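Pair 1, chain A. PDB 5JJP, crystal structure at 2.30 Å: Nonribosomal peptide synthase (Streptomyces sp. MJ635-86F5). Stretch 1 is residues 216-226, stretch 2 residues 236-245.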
# COMPACT_ATOMS: atom_id res chain seq x y z
N LEU A 216 -1.16 13.21 -7.28
CA LEU A 216 -1.34 12.06 -8.13
C LEU A 216 -2.76 11.70 -8.25
O LEU A 216 -3.15 11.09 -9.27
CB LEU A 216 -0.62 10.84 -7.56
CG LEU A 216 0.69 10.33 -8.11
CD1 LEU A 216 1.76 11.36 -8.37
CD2 LEU A 216 1.16 9.22 -7.18
N ILE A 217 -3.54 11.95 -7.21
CA ILE A 217 -4.94 11.56 -7.20
C ILE A 217 -5.76 12.71 -6.69
O ILE A 217 -5.43 13.32 -5.69
CB ILE A 217 -5.22 10.29 -6.34
CG1 ILE A 217 -4.35 9.12 -6.82
CG2 ILE A 217 -6.69 9.85 -6.42
CD1 ILE A 217 -4.36 7.93 -5.88
N GLY A 218 -6.85 12.98 -7.38
CA GLY A 218 -7.79 14.03 -6.96
C GLY A 218 -9.10 13.38 -6.64
O GLY A 218 -9.34 12.23 -7.02
N PRO A 219 -9.98 14.10 -5.95
CA PRO A 219 -11.31 13.53 -5.58
C PRO A 219 -12.18 13.00 -6.71
O PRO A 219 -13.00 12.09 -6.49
CB PRO A 219 -12.02 14.67 -4.87
CG PRO A 219 -10.90 15.51 -4.35
CD PRO A 219 -9.78 15.42 -5.37
N ASP A 220 -12.00 13.51 -7.92
CA ASP A 220 -12.77 13.05 -9.09
C ASP A 220 -12.30 11.72 -9.60
O ASP A 220 -13.01 11.08 -10.35
CB ASP A 220 -12.67 14.07 -10.25
CG ASP A 220 -13.39 15.38 -9.93
OD1 ASP A 220 -14.34 15.36 -9.10
OD2 ASP A 220 -13.00 16.45 -10.50
N ASP A 221 -11.11 11.27 -9.20
CA ASP A 221 -10.58 10.05 -9.77
C ASP A 221 -11.31 8.82 -9.32
O ASP A 221 -11.85 8.79 -8.25
CB ASP A 221 -9.12 9.92 -9.48
CG ASP A 221 -8.30 10.82 -10.32
OD1 ASP A 221 -8.28 10.57 -11.55
OD2 ASP A 221 -7.65 11.70 -9.73
N ARG A 222 -11.33 7.82 -10.16
CA ARG A 222 -11.78 6.49 -9.78
C ARG A 222 -10.62 5.57 -10.09
O ARG A 222 -10.20 5.47 -11.22
CB ARG A 222 -13.00 6.11 -10.58
CG ARG A 222 -14.15 7.07 -10.36
CD ARG A 222 -15.37 6.68 -11.15
NE ARG A 222 -16.54 6.68 -10.27
CZ ARG A 222 -17.54 5.81 -10.32
NH1 ARG A 222 -17.54 4.77 -11.16
NH2 ARG A 222 -18.53 5.94 -9.46
N VAL A 223 -10.11 4.90 -9.08
CA VAL A 223 -8.80 4.23 -9.20
C VAL A 223 -8.97 2.74 -9.21
O VAL A 223 -9.53 2.16 -8.28
CB VAL A 223 -7.92 4.59 -8.04
CG1 VAL A 223 -6.54 3.92 -8.16
CG2 VAL A 223 -7.78 6.12 -7.99
N ALA A 224 -8.54 2.11 -10.31
CA ALA A 224 -8.52 0.69 -10.41
C ALA A 224 -7.24 0.21 -9.71
O ALA A 224 -6.15 0.48 -10.19
CB ALA A 224 -8.51 0.26 -11.84
N VAL A 225 -7.39 -0.55 -8.64
CA VAL A 225 -6.26 -1.22 -7.94
C VAL A 225 -6.19 -2.69 -8.41
O VAL A 225 -7.03 -3.50 -8.12
CB VAL A 225 -6.48 -1.13 -6.44
CG1 VAL A 225 -5.33 -1.81 -5.66
CG2 VAL A 225 -6.64 0.32 -6.00
N THR A 226 -5.21 -3.03 -9.22
CA THR A 226 -5.14 -4.34 -9.77
C THR A 226 -4.42 -5.35 -8.87
O THR A 226 -4.59 -6.54 -9.03
CB THR A 226 -4.42 -4.31 -11.12
OG1 THR A 226 -3.12 -3.79 -10.94
CG2 THR A 226 -5.22 -3.43 -12.12
N GLY A 236 -1.74 0.13 -0.09
CA GLY A 236 -1.26 1.47 -0.40
C GLY A 236 -2.16 2.26 -1.37
O GLY A 236 -2.39 3.46 -1.17
N GLY A 237 -2.60 1.59 -2.43
CA GLY A 237 -3.36 2.20 -3.49
C GLY A 237 -4.72 2.56 -2.99
O GLY A 237 -5.24 3.65 -3.27
N ILE A 238 -5.29 1.68 -2.20
CA ILE A 238 -6.61 1.92 -1.68
C ILE A 238 -6.51 3.03 -0.69
O ILE A 238 -7.35 3.96 -0.71
CB ILE A 238 -7.18 0.68 -1.02
CG1 ILE A 238 -7.51 -0.37 -2.08
CG2 ILE A 238 -8.44 1.01 -0.23
CD1 ILE A 238 -8.01 -1.67 -1.48
N ALA A 239 -5.49 2.97 0.15
CA ALA A 239 -5.30 3.98 1.23
C ALA A 239 -5.09 5.35 0.69
O ALA A 239 -5.67 6.30 1.15
CB ALA A 239 -4.15 3.62 2.16
N LEU A 240 -4.25 5.45 -0.32
CA LEU A 240 -3.96 6.75 -0.86
C LEU A 240 -5.21 7.31 -1.59
O LEU A 240 -5.45 8.49 -1.54
CB LEU A 240 -2.78 6.66 -1.81
CG LEU A 240 -2.47 7.95 -2.57
CD1 LEU A 240 -2.06 9.08 -1.63
CD2 LEU A 240 -1.43 7.71 -3.63
N THR A 241 -5.94 6.43 -2.27
CA THR A 241 -7.11 6.82 -2.99
C THR A 241 -8.15 7.42 -2.00
O THR A 241 -8.70 8.47 -2.26
CB THR A 241 -7.72 5.62 -3.73
OG1 THR A 241 -6.82 5.16 -4.75
CG2 THR A 241 -9.10 6.02 -4.36
N LEU A 242 -8.39 6.73 -0.89
CA LEU A 242 -9.31 7.18 0.11
C LEU A 242 -8.82 8.46 0.75
O LEU A 242 -9.61 9.41 0.94
CB LEU A 242 -9.51 6.11 1.21
CG LEU A 242 -10.23 4.84 0.81
CD1 LEU A 242 -10.19 3.85 1.92
CD2 LEU A 242 -11.68 5.16 0.48
N ALA A 243 -7.54 8.48 1.12
CA ALA A 243 -6.95 9.65 1.74
C ALA A 243 -7.12 10.89 0.87
O ALA A 243 -7.14 12.04 1.37
CB ALA A 243 -5.47 9.42 2.04
N SER A 244 -7.15 10.68 -0.44
CA SER A 244 -7.25 11.78 -1.39
C SER A 244 -8.70 12.11 -1.69
O SER A 244 -8.98 13.07 -2.40
CB SER A 244 -6.56 11.43 -2.70
OG SER A 244 -5.21 11.10 -2.52
N GLY A 245 -9.62 11.36 -1.09
CA GLY A 245 -11.04 11.63 -1.13
C GLY A 245 -11.63 11.12 -2.41
O GLY A 245 -12.70 11.63 -2.81
O HOH W 1 -3.03 12.25 -4.17

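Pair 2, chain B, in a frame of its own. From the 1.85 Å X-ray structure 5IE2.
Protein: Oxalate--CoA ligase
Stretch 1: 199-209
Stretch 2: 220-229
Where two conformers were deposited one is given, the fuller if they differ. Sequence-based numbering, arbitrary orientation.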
# COMPACT_ATOMS: atom_id res chain seq x y z
N LYS B 199 17.03 5.67 2.92
CA LYS B 199 18.09 6.41 2.20
C LYS B 199 18.00 6.18 0.72
O LYS B 199 18.99 5.81 0.08
CB LYS B 199 19.47 6.00 2.72
CG LYS B 199 19.64 6.32 4.19
CD LYS B 199 21.09 6.00 4.65
CE LYS B 199 21.20 6.22 6.15
NZ LYS B 199 22.62 5.87 6.53
N LEU B 200 16.82 6.41 0.14
CA LEU B 200 16.67 6.31 -1.32
C LEU B 200 17.47 7.43 -1.96
O LEU B 200 17.43 8.58 -1.47
CB LEU B 200 15.19 6.44 -1.75
CG LEU B 200 14.27 5.30 -1.21
CD1 LEU B 200 12.83 5.59 -1.71
CD2 LEU B 200 14.73 3.90 -1.65
N THR B 201 18.20 7.10 -3.03
CA THR B 201 18.92 8.12 -3.78
C THR B 201 18.73 7.90 -5.26
O THR B 201 18.05 6.96 -5.68
CB THR B 201 20.43 8.13 -3.49
OG1 THR B 201 21.03 6.96 -4.07
CG2 THR B 201 20.69 8.17 -1.98
N GLU B 202 19.37 8.74 -6.07
CA GLU B 202 19.11 8.66 -7.50
C GLU B 202 19.68 7.40 -8.13
O GLU B 202 19.36 7.09 -9.29
CB GLU B 202 19.67 9.91 -8.20
CG GLU B 202 21.22 9.98 -8.15
CD GLU B 202 21.81 10.65 -6.88
OE1 GLU B 202 21.12 10.83 -5.84
OE2 GLU B 202 23.01 11.01 -6.91
N SER B 203 20.53 6.64 -7.42
CA SER B 203 21.00 5.38 -8.01
C SER B 203 20.07 4.19 -7.73
O SER B 203 20.32 3.07 -8.20
CB SER B 203 22.42 5.05 -7.51
OG SER B 203 22.42 4.86 -6.11
N ASP B 204 19.00 4.40 -6.98
CA ASP B 204 18.09 3.28 -6.71
C ASP B 204 17.12 3.01 -7.86
O ASP B 204 16.90 3.84 -8.75
CB ASP B 204 17.28 3.52 -5.40
CG ASP B 204 18.17 3.29 -4.14
OD1 ASP B 204 18.75 2.19 -4.06
OD2 ASP B 204 18.37 4.24 -3.33
N SER B 205 16.55 1.81 -7.83
CA SER B 205 15.72 1.35 -8.91
C SER B 205 14.82 0.25 -8.37
O SER B 205 15.29 -0.57 -7.58
CB SER B 205 16.61 0.78 -10.03
OG SER B 205 15.83 0.03 -10.94
N THR B 206 13.55 0.24 -8.78
CA THR B 206 12.64 -0.82 -8.31
C THR B 206 11.64 -1.23 -9.37
O THR B 206 11.44 -0.52 -10.39
CB THR B 206 11.88 -0.39 -7.00
OG1 THR B 206 11.31 -1.57 -6.42
CG2 THR B 206 10.75 0.59 -7.30
N VAL B 207 11.00 -2.39 -9.15
CA VAL B 207 9.91 -2.86 -10.01
C VAL B 207 8.64 -2.83 -9.17
O VAL B 207 8.65 -3.36 -8.06
CB VAL B 207 10.16 -4.30 -10.52
CG1 VAL B 207 8.89 -4.88 -11.22
CG2 VAL B 207 11.41 -4.31 -11.46
N ILE B 208 7.58 -2.21 -9.69
CA ILE B 208 6.28 -2.11 -8.99
C ILE B 208 5.52 -3.44 -9.12
O ILE B 208 5.24 -3.91 -10.24
CB ILE B 208 5.40 -0.99 -9.59
CG1 ILE B 208 6.14 0.35 -9.54
CG2 ILE B 208 4.02 -0.95 -8.85
CD1 ILE B 208 6.37 0.85 -8.12
N VAL B 209 5.17 -4.03 -7.96
CA VAL B 209 4.46 -5.29 -7.94
C VAL B 209 3.12 -5.19 -7.20
O VAL B 209 2.49 -6.22 -6.90
CB VAL B 209 5.31 -6.42 -7.28
CG1 VAL B 209 6.64 -6.66 -8.11
CG2 VAL B 209 5.63 -6.12 -5.78
N ALA B 220 5.14 4.37 -1.76
CA ALA B 220 6.49 3.84 -1.53
C ALA B 220 7.16 3.46 -2.82
O ALA B 220 8.29 3.87 -3.09
CB ALA B 220 6.44 2.59 -0.58
N GLY B 221 6.50 2.60 -3.60
CA GLY B 221 7.14 2.16 -4.85
C GLY B 221 7.32 3.29 -5.88
O GLY B 221 8.41 3.47 -6.41
N LEU B 222 6.25 4.04 -6.15
CA LEU B 222 6.28 5.02 -7.24
C LEU B 222 6.76 6.40 -6.76
O LEU B 222 7.81 6.90 -7.18
CB LEU B 222 4.89 5.13 -7.90
CG LEU B 222 4.84 6.22 -8.99
CD1 LEU B 222 5.73 5.83 -10.25
CD2 LEU B 222 3.38 6.55 -9.36
N LEU B 223 5.99 7.04 -5.88
CA LEU B 223 6.25 8.46 -5.66
C LEU B 223 7.54 8.69 -4.89
O LEU B 223 8.21 9.69 -5.13
CB LEU B 223 5.07 9.13 -4.91
CG LEU B 223 3.74 9.13 -5.73
CD1 LEU B 223 2.54 9.72 -4.89
CD2 LEU B 223 3.92 9.90 -7.08
N SER B 224 7.87 7.83 -3.93
CA SER B 224 9.10 8.08 -3.15
C SER B 224 10.35 7.85 -4.03
O SER B 224 11.40 8.53 -3.86
CB SER B 224 9.17 7.18 -1.91
OG SER B 224 8.06 7.56 -1.03
N SER B 225 10.24 6.88 -4.94
CA SER B 225 11.35 6.67 -5.92
C SER B 225 11.54 7.93 -6.77
O SER B 225 12.65 8.43 -6.94
CB SER B 225 11.05 5.49 -6.86
OG SER B 225 11.04 4.27 -6.14
N LEU B 226 10.46 8.42 -7.34
CA LEU B 226 10.57 9.59 -8.23
C LEU B 226 11.08 10.78 -7.43
O LEU B 226 11.89 11.59 -7.89
CB LEU B 226 9.24 9.93 -8.86
CG LEU B 226 8.64 8.87 -9.81
CD1 LEU B 226 7.31 9.41 -10.30
CD2 LEU B 226 9.60 8.65 -11.01
N GLY B 227 10.61 10.89 -6.19
CA GLY B 227 11.06 11.99 -5.34
C GLY B 227 12.52 11.93 -4.93
O GLY B 227 13.03 12.94 -4.39
N ALA B 228 13.17 10.76 -5.09
CA ALA B 228 14.61 10.67 -4.84
C ALA B 228 15.48 10.84 -6.10
O ALA B 228 16.73 10.73 -6.00
CB ALA B 228 14.99 9.28 -4.22
N GLY B 229 14.84 10.99 -7.26
CA GLY B 229 15.55 10.95 -8.56
C GLY B 229 15.90 9.51 -8.96
O GLY B 229 16.72 9.27 -9.87
O HOH W 2 18.47 11.79 -4.53

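The sharpest difference lies at the residue just before the Schellman glycine: S244(A) in pair 1, A228(B) in pair 2. Each turns its CB toward the other stretch, beside the loop that precedes the turn. S244(A) CB lies 3.7 Å from I217(A) O, as A228(B) CB lies 3.7 Å from L200(B) O. The serine, however, is polar, and its hydroxyl is satisfied without a direct bond across: S244(A) OG donates to L240(A) O (2.8 Å) and accepts from water 1 (3.0 Å), which also donates to I217(A) O (3.0 Å). Alanine needs no such arrangement, and A228(B) CB packs on L200(B) CB at 3.8 Å. Pair 2 places its water differently: water 2 donates to A228(B) O (2.5 Å) and to E202(B) OE1 (3.1 Å), linking that residue to the turn through a glutamate where pair 1 has P219(A). That proline instead lays P219(A) CG 3.7 Å from S244(A) O.

The frame is common, superposing at 0.7 Å. A type I turn leads into a strand that packs against a helix, and in pair 1 the two run nearly antiparallel (171°). No direct hydrogen bond joins the stretches in either pair. D221(A) and D204(B) match and brace the turn alike: G218(A) N donates to D221(A) OD2 (2.8 Å), T201(B) N to D204(B) OD2 (2.9 Å). G245(A) and G229(B) close Schellman motifs with positive phi, which favours glycine; at G229(B) a CB would also sit tightly, 3.4 Å from E202(B) CB.

Along the strand, alternation sends V223(A) and T206(B) toward the helix. Both are beta-branched and meet a hydroxyl through a methyl: V223(A) CG2 is 3.5 Å from T241(A) OG1, T206(B) CG2 3.9 Å from S225(B) OG. Those hydroxyls bond back into their own helix, T241(A) OG1 to G237(A) O (2.6 Å) and S225(B) OG to G221(B) O (2.8 Å), so they can face carbon without an unmet donor.

Further along, V225(A) matches I208(B), opposite the glycines G237(A) and G221(B). The isoleucine reaches closer, I208(B) CD1 lying 3.4 Å from G221(B) C, and a CB on that glycine would clash with I208(B) CD1 at 2.7 Å. Valine is shorter: V225(A) CG2 stays 4.2 Å from G237(A) C and also packs on I238(A) CG1 at 4.1 Å.

At the other end, I217(A) CD1 meets L240(A) CD2 at 3.7 Å. In pair 2 the matching helix residue is the small S224(B), and L200(B) CD1 approaches S224(B) CB at 4.0 Å.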